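Local coordinates for large adhesion protein (Lap) involved in biofilm formation (Marinobacter hydrocarbonoclasticus, PDB 6XI3) that takes part in biofilm formation as a bacterial adhesin, its calcium-bound tandem Ig-like repeats probably forming an extender that carries the adhesive end toward its target, at residues G145-V150 and G178-T183; G125-S130 and A199-R204; V156-T161 and L195-S200; A151-V156 and T171-A176. All blocks are in the same frame, centred on the assembly; numbering follows the deposited sequence.

Interaction 1 of 4, residues G145-V150 and G178-T183; sequences GTTTDV and GSYSLT. With CA (calcium ion), chain E.
Gly145 and Tyr180 form an antiparallel hydrogen-bonded pair in which each residue both donates to and accepts from the other: Gly145 N donates to Tyr180 O at 2.8 Å, while Tyr180 N returns a longer bond to Gly145 O at 3.2 Å. The second donor stands above the plane of the carbonyl it reaches. Gly145 O also receives the CA-H of Ser179. Two residues after Gly145, Thr147 gives two bonds to Gly178 O, a strong one from OG1 at 2.6 Å and a weak one from the backbone N. The hydroxyl sits between its own backbone N and carbonyl carbon (chi1 65°), from where it meets Gly178 O in the carbonyl plane, on a lone pair.

The Tyr180 ring folds back over the partner strand and takes Gly145 CA against one face in a CH-pi contact, 3.9 Å from CA to the ring centroid. That CA lies 3.5 Å above the ring plane, offset toward the rim. The phenol OH is satisfied by Thr128 O, and Thr146 OG1 makes a probable, unusually short hydrogen bond with Thr128 OG1. Beyond the strand end, Asp149 OD2 binds calcium at 2.1 Å beside Asp95, Asp121, Thr123 and Asn205; its OD1 forms a salt bridge with Arg204. Strand 140-148 runs centrally in a three-stranded sheet, between 126-135 and 180-186, with Tyr180 turned inward against Leu127, Val129 and Ala172.

Interaction 2 of 4, residues G125-S130 and A199-R204; sequences GDLTVS and ASAQDR
Leu127 spreads its two methyl branches over the opposing strand: CD2 lies 3.9 Å from Ala199 CB, and CD1 lies 3.9 Å from Ala201 CB. With CG anti to the backbone N (chi1 -180°), the fork straddles the backbone around Ser200, whose own side chain is directed away. One turn of the zigzag further on, Val129 sets its branch point over the same alanine, CB to Ala199 CB at 3.8 Å, and both of its methyls flank that methyl. Across the sandwich, then, the alanines of 199-204 meet Leu127 and Val129. No hydrogen bond joins the two segments directly, and the strand axes approach to 7.4 Å, farther apart than neighbours within a sheet.

At the calcium end the contact becomes polar. Asp203 OD2 comes within 3.3 Å of Gly125 CA. The same oxygen accepts from a water at 2.5 Å, and this water, itself a calcium ligand, makes a weak bond with Gly125 N. Asp203 OD1 is held by the backbone N atoms of Asn205 and Asn207, so the carboxylate acts as a second-shell group beside the metal. Strand 126-135 of the three-stranded sheet faces 193-202 of the four-stranded one, with Tyr180, Val156 and Val209 packed around Leu127.

Interaction 3 of 4, residues V156-T161 and L195-S200; sequences VAITMT and LTVEAS
Six backbone hydrogen bonds zip 156-161 to 195-200, in three reciprocal pairs. Thr159 and Glu198 form the middle pair, with Glu198 N donating to Thr159 O at 2.7 Å and Thr159 N to Glu198 O at 2.8 Å. Thr161 and Thr196 repeat the pattern at one end; at the other, Ala157 and Ser200 exchange bonds that are more bent. Two waters add to the outer face: one donates to Ala157 O and bonds Ser200 OG, the other donates to Thr196 O and bonds Thr161 OG1 at 2.8 Å.

The non-hydrogen-bonded pairs turn the other way, toward the core. Met160 and Val197 lie side by side, CG to CG2 at 3.7 Å. Ile158 CG2 reaches Val197 CG1 at 4.2 Å, while its CG1 approaches Ala199 CB. Val156 CG1, placed anti to its own nitrogen (chi1 177°), touches Ala199 CB at 3.8 Å. Tyr180, Leu182 and Val185 of strand 180-186 meet this apolar face.

One ribbon therefore presents two chemistries: a mostly polar face of threonine, serine and glutamate, with Ala157 among them, and an inward one of aliphatic groups and a thioether. The apolar side can pack on strand 180-186 of the other sheet while the polar side keeps its water.

Interaction 4 of 4, residues A151-V156 and T171-A176; sequences APNGQV and TATVGA
Backbone bonds supply the framework between 151-156 and 171-176. Val156 and Ala172 make a reciprocal pair, Val156 N to Ala172 O at 2.8 Å and Ala172 N to Val156 O at 3.1 Å. The ladder then runs past the strand ends: Val174 N donates almost straight to Gly154 O, and Asn153 N donates to Val174 O at 2.7 Å. Within 151-154 the chain makes a type II beta turn, closed by Gly154 N to Ala151 O, with Pro152 and Asn153 at its corners.

Side-chain hydrogen bonds lie on the face of Gln155 and Thr173. The Gln155 chain bends at its second torsion (chi2 -64°), which brings the amide back over the opposite strand to span two threonines. Its OE1 accepts from Thr171 OG1 at 2.8 Å, in the carbonyl plane, and its NE2 gives a hydrogen to Thr173 OG1, also at 2.8 Å and close to the amide plane. With both ends of the amide engaged, its rotation is fixed. On this side too, Thr173 CG2 touches Asn153 CA at 3.8 Å.

Apolar contact occupies the other side. Val156 CG2 and Val174 CG2 meet at 3.7 Å, the two side chains crossing at about a right angle, and Tyr180 packs against Val156. At the turn, the ring carbons CB and CG of Pro152 make van der Waals contact with the carbonyl of Gly175, each 3.6 Å from its O.

The hairpin thus has its buried side sealed by valines and its exposed side tied by the Gln155 amide, whose two ends are both engaged by threonine hydroxyls.

In the fold
All four contacts belong to one Ig-like beta-sandwich in the row of repeats. Interactions 1 and 2 have centres about 7 Å apart, as do interactions 1 and 4, whereas 3 and 4 are separated by about 15 Å. Interaction 1 lies in the three-stranded sheet; interactions 3 and 4 bind 155-161 to its two neighbours in the four-stranded sheet, and interaction 2 joins the sheets. Along the chain, 125-130 opens the set and 199-204 ends it, with interactions 1 and 4 between them; 156-161 overlaps 151-156 at Val156, and 195-200 shares Ala199 and Ser200 with 199-204. Interactions 1 and 2 also converge on the interdomain calcium, which probably links this domain to the preceding one.

Interaction 1 of 4, residues G145-V150 and G178-T183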
loop_
_atom_site.group_PDB
_atom_site.type_symbol
_atom_site.label_atom_id
_atom_site.label_comp_id
_atom_site.label_asym_id
_atom_site.label_seq_id
_atom_site.Cartn_x
_atom_site.Cartn_y
_atom_site.Cartn_z
ATOM N N GLY A 145 -26.780 -0.798 -5.003
ATOM C CA GLY A 145 -26.885 -0.092 -6.276
ATOM C C GLY A 145 -28.288 -0.130 -6.821
ATOM O O GLY A 145 -29.188 -0.677 -6.170
ATOM N N THR A 146 -28.419 0.423 -8.011
ATOM C CA THR A 146 -29.694 0.643 -8.718
ATOM C C THR A 146 -29.439 0.155 -10.125
ATOM O O THR A 146 -28.271 0.168 -10.541
ATOM C CB THR A 146 -30.134 2.120 -8.733
ATOM O OG1 THR A 146 -29.153 2.856 -9.471
ATOM C CG2 THR A 146 -30.290 2.707 -7.354
ATOM N N THR A 147 -30.499 -0.218 -10.831
ATOM C CA THR A 147 -30.414 -0.463 -12.281
ATOM C C THR A 147 -31.630 0.156 -12.942
ATOM O O THR A 147 -32.622 0.360 -12.257
ATOM C CB THR A 147 -30.309 -1.969 -12.586
ATOM O OG1 THR A 147 -31.515 -2.609 -12.177
ATOM C CG2 THR A 147 -29.117 -2.595 -11.898
ATOM N N THR A 148 -31.543 0.328 -14.253
ATOM C CA THR A 148 -32.657 0.736 -15.131
ATOM C C THR A 148 -32.649 -0.215 -16.328
ATOM O O THR A 148 -31.577 -0.435 -16.896
ATOM C CB THR A 148 -32.481 2.204 -15.562
ATOM O OG1 THR A 148 -32.392 2.983 -14.374
ATOM C CG2 THR A 148 -33.623 2.718 -16.403
ATOM N N ASP A 149 -33.817 -0.746 -16.700
ATOM C CA ASP A 149 -33.976 -1.690 -17.831
ATOM C C ASP A 149 -33.134 -2.964 -17.657
ATOM O O ASP A 149 -32.757 -3.560 -18.659
ATOM C CB ASP A 149 -33.619 -1.052 -19.173
ATOM C CG ASP A 149 -34.342 -1.777 -20.312
ATOM O OD1 ASP A 149 -35.348 -2.410 -19.986
ATOM O OD2 ASP A 149 -33.853 -1.747 -21.465
ATOM N N VAL A 150 -32.873 -3.388 -16.433
ATOM C CA VAL A 150 -32.287 -4.727 -16.138
ATOM C C VAL A 150 -33.368 -5.571 -15.466
ATOM O O VAL A 150 -33.965 -5.079 -14.505
ATOM C CB VAL A 150 -31.051 -4.603 -15.229
ATOM C CG1 VAL A 150 -30.482 -5.981 -14.877
ATOM C CG2 VAL A 150 -30.009 -3.713 -15.868
ATOM N N GLY A 178 -35.401 -3.008 -9.215
ATOM C CA GLY A 178 -34.128 -2.887 -9.946
ATOM C C GLY A 178 -32.930 -2.645 -9.031
ATOM O O GLY A 178 -31.825 -2.453 -9.573
ATOM N N SER A 179 -33.124 -2.624 -7.705
ATOM C CA SER A 179 -32.040 -2.428 -6.711
ATOM C C SER A 179 -31.345 -3.763 -6.404
ATOM O O SER A 179 -31.900 -4.840 -6.682
ATOM C CB SER A 179 -32.527 -1.751 -5.455
ATOM O OG SER A 179 -33.323 -2.621 -4.684
ATOM N N TYR A 180 -30.109 -3.687 -5.926
ATOM C CA TYR A 180 -29.310 -4.862 -5.509
ATOM C C TYR A 180 -28.411 -4.383 -4.373
ATOM O O TYR A 180 -28.193 -3.140 -4.243
ATOM C CB TYR A 180 -28.523 -5.449 -6.682
ATOM C CG TYR A 180 -27.427 -4.534 -7.175
ATOM C CD1 TYR A 180 -26.150 -4.574 -6.620
ATOM C CD2 TYR A 180 -27.673 -3.621 -8.193
ATOM C CE1 TYR A 180 -25.149 -3.723 -7.065
ATOM C CE2 TYR A 180 -26.676 -2.769 -8.651
ATOM C CZ TYR A 180 -25.426 -2.799 -8.062
ATOM O OH TYR A 180 -24.453 -1.981 -8.546
ATOM N N SER A 181 -28.014 -5.314 -3.521
ATOM C CA SER A 181 -27.172 -5.018 -2.337
ATOM C C SER A 181 -26.451 -6.288 -1.888
ATOM O O SER A 181 -26.947 -7.389 -2.189
ATOM C CB SER A 181 -27.987 -4.446 -1.224
ATOM O OG SER A 181 -28.763 -5.466 -0.642
ATOM N N LEU A 182 -25.285 -6.104 -1.266
ATOM C CA LEU A 182 -24.565 -7.166 -0.542
ATOM C C LEU A 182 -24.100 -6.598 0.793
ATOM O O LEU A 182 -23.709 -5.391 0.856
ATOM C CB LEU A 182 -23.357 -7.617 -1.355
ATOM C CG LEU A 182 -23.658 -8.366 -2.646
ATOM C CD1 LEU A 182 -22.360 -8.627 -3.383
ATOM C CD2 LEU A 182 -24.387 -9.683 -2.367
ATOM N N THR A 183 -24.118 -7.453 1.792
ATOM C CA THR A 183 -23.758 -7.130 3.189
ATOM C C THR A 183 -22.622 -8.047 3.586
ATOM O O THR A 183 -22.685 -9.230 3.228
ATOM C CB THR A 183 -24.977 -7.257 4.107
ATOM O OG1 THR A 183 -25.930 -6.453 3.420
ATOM C CG2 THR A 183 -24.747 -6.722 5.499
HETATM CA CA CA E . -33.848 -0.530 -23.235
HETATM O O HOH W 1 -31.481 -0.227 -23.261
#

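Interaction 2 of 4, residues G125-S130 and A199-R204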
loop_
_atom_site.group_PDB
_atom_site.type_symbol
_atom_site.label_atom_id
_atom_site.label_comp_id
_atom_site.label_asym_id
_atom_site.label_seq_id
_atom_site.Cartn_x
_atom_site.Cartn_y
_atom_site.Cartn_z
ATOM N N GLY A 125 -30.926 1.665 -20.585
ATOM C CA GLY A 125 -30.310 0.809 -19.563
ATOM C C GLY A 125 -29.273 1.604 -18.779
ATOM O O GLY A 125 -28.584 2.444 -19.405
ATOM N N ASP A 126 -29.193 1.380 -17.473
ATOM C CA ASP A 126 -28.222 2.100 -16.605
ATOM C C ASP A 126 -27.937 1.233 -15.387
ATOM O O ASP A 126 -28.774 0.387 -15.031
ATOM C CB ASP A 126 -28.765 3.488 -16.228
ATOM C CG ASP A 126 -27.709 4.504 -15.807
ATOM O OD1 ASP A 126 -26.564 4.360 -16.233
ATOM O OD2 ASP A 126 -28.053 5.423 -15.047
ATOM N N LEU A 127 -26.779 1.431 -14.758
ATOM C CA LEU A 127 -26.474 0.768 -13.471
ATOM C C LEU A 127 -25.680 1.768 -12.633
ATOM O O LEU A 127 -24.897 2.494 -13.224
ATOM C CB LEU A 127 -25.691 -0.524 -13.738
ATOM C CG LEU A 127 -25.304 -1.327 -12.493
ATOM C CD1 LEU A 127 -25.265 -2.819 -12.788
ATOM C CD2 LEU A 127 -23.943 -0.875 -11.946
ATOM N N THR A 128 -25.928 1.781 -11.325
ATOM C CA THR A 128 -25.113 2.504 -10.323
ATOM C C THR A 128 -24.605 1.460 -9.330
ATOM O O THR A 128 -25.298 0.423 -9.125
ATOM C CB THR A 128 -25.889 3.634 -9.630
ATOM O OG1 THR A 128 -26.865 3.043 -8.763
ATOM C CG2 THR A 128 -26.541 4.601 -10.604
ATOM N N VAL A 129 -23.421 1.699 -8.779
ATOM C CA VAL A 129 -22.944 0.948 -7.592
ATOM C C VAL A 129 -22.363 1.947 -6.590
ATOM O O VAL A 129 -21.787 2.952 -7.013
ATOM C CB VAL A 129 -21.914 -0.117 -7.954
ATOM C CG1 VAL A 129 -20.604 0.496 -8.426
ATOM C CG2 VAL A 129 -21.708 -1.033 -6.759
ATOM N N SER A 130 -22.540 1.686 -5.307
ATOM C CA SER A 130 -22.029 2.603 -4.268
ATOM C C SER A 130 -21.589 1.797 -3.050
ATOM O O SER A 130 -22.268 0.808 -2.679
ATOM C CB SER A 130 -23.036 3.687 -3.966
ATOM O OG SER A 130 -23.807 3.366 -2.837
ATOM N N ALA A 199 -19.091 -2.953 -10.987
ATOM C CA ALA A 199 -20.369 -3.692 -11.094
ATOM C C ALA A 199 -20.849 -3.605 -12.536
ATOM O O ALA A 199 -20.658 -2.548 -13.156
ATOM C CB ALA A 199 -21.398 -3.167 -10.124
ATOM N N SER A 200 -21.394 -4.707 -13.049
ATOM C CA SER A 200 -21.851 -4.815 -14.447
ATOM C C SER A 200 -23.054 -5.766 -14.551
ATOM O O SER A 200 -23.224 -6.708 -13.753
ATOM C CB SER A 200 -20.703 -5.188 -15.361
ATOM O OG SER A 200 -20.253 -6.517 -15.114
ATOM N N ALA A 201 -23.880 -5.514 -15.544
ATOM C CA ALA A 201 -25.079 -6.336 -15.805
ATOM C C ALA A 201 -25.451 -6.120 -17.263
ATOM O O ALA A 201 -24.691 -5.440 -17.952
ATOM C CB ALA A 201 -26.166 -5.961 -14.833
ATOM N N GLN A 202 -26.542 -6.731 -17.715
ATOM C CA GLN A 202 -26.998 -6.568 -19.110
ATOM C C GLN A 202 -28.436 -6.042 -19.055
ATOM O O GLN A 202 -29.215 -6.544 -18.248
ATOM C CB GLN A 202 -26.827 -7.897 -19.855
ATOM C CG GLN A 202 -26.798 -7.726 -21.360
ATOM C CD GLN A 202 -26.544 -9.013 -22.109
ATOM O OE1 GLN A 202 -27.434 -9.856 -22.290
ATOM N NE2 GLN A 202 -25.326 -9.123 -22.607
ATOM N N ASP A 203 -28.752 -5.028 -19.841
ATOM C CA ASP A 203 -30.120 -4.489 -19.918
ATOM C C ASP A 203 -30.903 -5.394 -20.890
ATOM O O ASP A 203 -30.320 -6.313 -21.529
ATOM C CB ASP A 203 -30.111 -2.993 -20.248
ATOM C CG ASP A 203 -29.845 -2.635 -21.689
ATOM O OD1 ASP A 203 -29.849 -3.555 -22.545
ATOM O OD2 ASP A 203 -29.651 -1.425 -21.955
ATOM N N ARG A 204 -32.195 -5.175 -20.975
ATOM C CA ARG A 204 -33.092 -6.106 -21.699
ATOM C C ARG A 204 -32.872 -5.964 -23.203
ATOM O O ARG A 204 -33.429 -6.777 -23.940
ATOM C CB ARG A 204 -34.528 -5.798 -21.332
ATOM C CG ARG A 204 -34.871 -5.979 -19.868
ATOM C CD ARG A 204 -36.357 -5.734 -19.793
ATOM N NE ARG A 204 -36.949 -6.023 -18.516
ATOM C CZ ARG A 204 -37.182 -5.143 -17.558
ATOM N NH1 ARG A 204 -36.800 -3.887 -17.680
ATOM N NH2 ARG A 204 -37.737 -5.540 -16.440
HETATM O O HOH W 1 -31.481 -0.227 -23.261
#

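Interaction 3 of 4, residues V156-T161 and L195-S200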
loop_
_atom_site.group_PDB
_atom_site.type_symbol
_atom_site.label_atom_id
_atom_site.label_comp_id
_atom_site.label_asym_id
_atom_site.label_seq_id
_atom_site.Cartn_x
_atom_site.Cartn_y
_atom_site.Cartn_z
ATOM N N VAL A 156 -25.840 -9.170 -11.117
ATOM C CA VAL A 156 -24.809 -8.102 -11.211
ATOM C C VAL A 156 -23.476 -8.737 -10.847
ATOM O O VAL A 156 -23.386 -9.295 -9.732
ATOM C CB VAL A 156 -25.131 -6.919 -10.292
ATOM C CG1 VAL A 156 -24.031 -5.871 -10.338
ATOM C CG2 VAL A 156 -26.467 -6.322 -10.636
ATOM N N ALA A 157 -22.531 -8.717 -11.796
ATOM C CA ALA A 157 -21.161 -9.200 -11.608
ATOM C C ALA A 157 -20.391 -8.081 -10.908
ATOM O O ALA A 157 -20.350 -6.949 -11.471
ATOM C CB ALA A 157 -20.543 -9.609 -12.937
ATOM N N ILE A 158 -19.835 -8.390 -9.737
ATOM C CA ILE A 158 -19.063 -7.430 -8.896
ATOM C C ILE A 158 -17.625 -7.902 -8.749
ATOM O O ILE A 158 -17.372 -9.116 -8.428
ATOM C CB ILE A 158 -19.727 -7.183 -7.538
ATOM C CG1 ILE A 158 -21.085 -6.507 -7.739
ATOM C CG2 ILE A 158 -18.814 -6.340 -6.652
ATOM C CD1 ILE A 158 -22.040 -6.690 -6.602
ATOM N N THR A 159 -16.726 -6.941 -8.939
ATOM C CA THR A 159 -15.265 -7.107 -8.839
ATOM C C THR A 159 -14.771 -6.065 -7.837
ATOM O O THR A 159 -15.124 -4.874 -7.997
ATOM C CB THR A 159 -14.623 -6.928 -10.218
ATOM O OG1 THR A 159 -15.163 -7.879 -11.139
ATOM C CG2 THR A 159 -13.137 -7.154 -10.220
ATOM N N MET A 160 -13.939 -6.487 -6.892
ATOM C CA MET A 160 -13.196 -5.583 -5.994
ATOM C C MET A 160 -11.700 -5.820 -6.181
ATOM O O MET A 160 -11.277 -6.964 -6.102
ATOM C CB MET A 160 -13.644 -5.817 -4.559
ATOM C CG MET A 160 -15.080 -5.375 -4.420
ATOM S SD MET A 160 -15.731 -5.574 -2.782
ATOM C CE MET A 160 -16.056 -7.327 -2.827
ATOM N N THR A 161 -10.972 -4.761 -6.536
ATOM C CA THR A 161 -9.549 -4.823 -6.935
ATOM C C THR A 161 -8.773 -3.933 -5.960
ATOM O O THR A 161 -9.254 -2.796 -5.731
ATOM C CB THR A 161 -9.349 -4.400 -8.395
ATOM O OG1 THR A 161 -10.152 -5.244 -9.210
ATOM C CG2 THR A 161 -7.907 -4.498 -8.842
ATOM N N LEU A 195 -9.379 0.820 -2.930
ATOM C CA LEU A 195 -10.147 -0.369 -3.373
ATOM C C LEU A 195 -11.018 0.128 -4.510
ATOM O O LEU A 195 -11.680 1.190 -4.328
ATOM C CB LEU A 195 -11.100 -0.851 -2.277
ATOM C CG LEU A 195 -10.587 -1.796 -1.215
ATOM C CD1 LEU A 195 -11.790 -2.387 -0.477
ATOM C CD2 LEU A 195 -9.713 -2.891 -1.814
ATOM N N THR A 196 -11.036 -0.575 -5.621
ATOM C CA THR A 196 -11.919 -0.206 -6.745
ATOM C C THR A 196 -13.051 -1.227 -6.791
ATOM O O THR A 196 -12.745 -2.435 -6.869
ATOM C CB THR A 196 -11.137 -0.169 -8.057
ATOM O OG1 THR A 196 -10.265 0.943 -7.950
ATOM C CG2 THR A 196 -12.031 0.004 -9.262
ATOM N N VAL A 197 -14.302 -0.772 -6.765
ATOM C CA VAL A 197 -15.469 -1.681 -6.876
ATOM C C VAL A 197 -16.077 -1.486 -8.269
ATOM O O VAL A 197 -16.480 -0.353 -8.577
ATOM C CB VAL A 197 -16.485 -1.483 -5.740
ATOM C CG1 VAL A 197 -17.703 -2.382 -5.906
ATOM C CG2 VAL A 197 -15.856 -1.757 -4.389
ATOM N N GLU A 198 -16.120 -2.550 -9.069
ATOM C CA GLU A 198 -16.751 -2.530 -10.406
ATOM C C GLU A 198 -17.990 -3.438 -10.400
ATOM O O GLU A 198 -17.914 -4.565 -9.851
ATOM C CB GLU A 198 -15.715 -2.945 -11.445
ATOM C CG GLU A 198 -16.280 -3.079 -12.842
ATOM C CD GLU A 198 -16.459 -1.760 -13.570
ATOM O OE1 GLU A 198 -15.601 -0.863 -13.381
ATOM O OE2 GLU A 198 -17.456 -1.624 -14.320
ATOM N N ALA A 199 -19.091 -2.953 -10.987
ATOM C CA ALA A 199 -20.369 -3.692 -11.094
ATOM C C ALA A 199 -20.849 -3.605 -12.536
ATOM O O ALA A 199 -20.658 -2.548 -13.156
ATOM C CB ALA A 199 -21.398 -3.167 -10.124
ATOM N N SER A 200 -21.394 -4.707 -13.049
ATOM C CA SER A 200 -21.851 -4.815 -14.447
ATOM C C SER A 200 -23.054 -5.766 -14.551
ATOM O O SER A 200 -23.224 -6.708 -13.753
ATOM C CB SER A 200 -20.703 -5.188 -15.361
ATOM O OG SER A 200 -20.253 -6.517 -15.114
HETATM O O HOH W 2 -17.965 -6.297 -12.948
HETATM O O HOH W 3 -12.611 -3.950 -9.374
#

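Interaction 4 of 4, residues A151-V156 and T171-A176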
loop_
_atom_site.group_PDB
_atom_site.type_symbol
_atom_site.label_atom_id
_atom_site.label_comp_id
_atom_site.label_asym_id
_atom_site.label_seq_id
_atom_site.Cartn_x
_atom_site.Cartn_y
_atom_site.Cartn_z
ATOM N N ALA A 151 -33.608 -6.786 -15.968
ATOM C CA ALA A 151 -34.738 -7.644 -15.541
ATOM C C ALA A 151 -34.538 -8.059 -14.094
ATOM O O ALA A 151 -33.448 -8.480 -13.724
ATOM C CB ALA A 151 -34.866 -8.876 -16.423
ATOM N N PRO A 152 -35.579 -8.011 -13.244
ATOM C CA PRO A 152 -35.507 -8.657 -11.933
ATOM C C PRO A 152 -35.024 -10.112 -12.063
ATOM O O PRO A 152 -35.248 -10.714 -13.116
ATOM C CB PRO A 152 -36.943 -8.543 -11.411
ATOM C CG PRO A 152 -37.449 -7.291 -12.068
ATOM C CD PRO A 152 -36.856 -7.315 -13.463
ATOM N N ASN A 153 -34.287 -10.588 -11.049
ATOM C CA ASN A 153 -33.566 -11.895 -11.004
ATOM C C ASN A 153 -32.360 -11.902 -11.946
ATOM O O ASN A 153 -31.649 -12.905 -11.935
ATOM C CB ASN A 153 -34.486 -13.088 -11.287
ATOM C CG ASN A 153 -35.414 -13.287 -10.119
ATOM O OD1 ASN A 153 -34.950 -13.525 -9.005
ATOM N ND2 ASN A 153 -36.698 -13.069 -10.338
ATOM N N GLY A 154 -32.114 -10.823 -12.698
ATOM C CA GLY A 154 -30.819 -10.590 -13.354
ATOM C C GLY A 154 -29.691 -10.582 -12.324
ATOM O O GLY A 154 -29.967 -10.349 -11.128
ATOM N N GLN A 155 -28.474 -10.871 -12.770
ATOM C CA GLN A 155 -27.277 -10.958 -11.897
ATOM C C GLN A 155 -26.388 -9.752 -12.178
ATOM O O GLN A 155 -26.202 -9.412 -13.365
ATOM C CB GLN A 155 -26.507 -12.263 -12.144
ATOM C CG GLN A 155 -27.283 -13.501 -11.701
ATOM C CD GLN A 155 -27.493 -13.487 -10.207
ATOM O OE1 GLN A 155 -26.534 -13.440 -9.442
ATOM N NE2 GLN A 155 -28.747 -13.456 -9.776
ATOM N N VAL A 156 -25.840 -9.170 -11.117
ATOM C CA VAL A 156 -24.809 -8.102 -11.211
ATOM C C VAL A 156 -23.476 -8.737 -10.847
ATOM O O VAL A 156 -23.386 -9.295 -9.732
ATOM C CB VAL A 156 -25.131 -6.919 -10.292
ATOM C CG1 VAL A 156 -24.031 -5.871 -10.338
ATOM C CG2 VAL A 156 -26.467 -6.322 -10.636
ATOM N N THR A 171 -21.475 -11.609 -6.561
ATOM C CA THR A 171 -22.666 -11.545 -7.431
ATOM C C THR A 171 -23.854 -11.115 -6.577
ATOM O O THR A 171 -23.893 -11.426 -5.390
ATOM C CB THR A 171 -22.822 -12.865 -8.196
ATOM O OG1 THR A 171 -23.869 -12.618 -9.130
ATOM C CG2 THR A 171 -23.164 -14.035 -7.300
ATOM N N ALA A 172 -24.751 -10.333 -7.160
ATOM C CA ALA A 172 -25.982 -9.894 -6.490
ATOM C C ALA A 172 -27.142 -10.026 -7.471
ATOM O O ALA A 172 -26.943 -9.819 -8.677
ATOM C CB ALA A 172 -25.856 -8.474 -5.999
ATOM N N THR A 173 -28.319 -10.232 -6.918
ATOM C CA THR A 173 -29.576 -10.425 -7.682
ATOM C C THR A 173 -30.342 -9.102 -7.728
ATOM O O THR A 173 -30.544 -8.478 -6.676
ATOM C CB THR A 173 -30.389 -11.556 -7.040
ATOM O OG1 THR A 173 -29.571 -12.709 -7.213
ATOM C CG2 THR A 173 -31.742 -11.756 -7.688
ATOM N N VAL A 174 -30.725 -8.693 -8.923
ATOM C CA VAL A 174 -31.565 -7.494 -9.152
ATOM C C VAL A 174 -32.986 -7.796 -8.654
ATOM O O VAL A 174 -33.555 -8.815 -9.094
ATOM C CB VAL A 174 -31.515 -7.120 -10.638
ATOM C CG1 VAL A 174 -32.471 -5.987 -10.971
ATOM C CG2 VAL A 174 -30.094 -6.775 -11.050
ATOM N N GLY A 175 -33.517 -6.936 -7.778
ATOM C CA GLY A 175 -34.880 -7.005 -7.222
ATOM C C GLY A 175 -35.928 -6.450 -8.185
ATOM O O GLY A 175 -35.574 -5.986 -9.300
ATOM N N ALA A 176 -37.190 -6.464 -7.753
ATOM C CA ALA A 176 -38.357 -6.006 -8.542
ATOM C C ALA A 176 -38.194 -4.516 -8.862
ATOM O O ALA A 176 -38.461 -4.131 -10.007
ATOM C CB ALA A 176 -39.646 -6.299 -7.795
#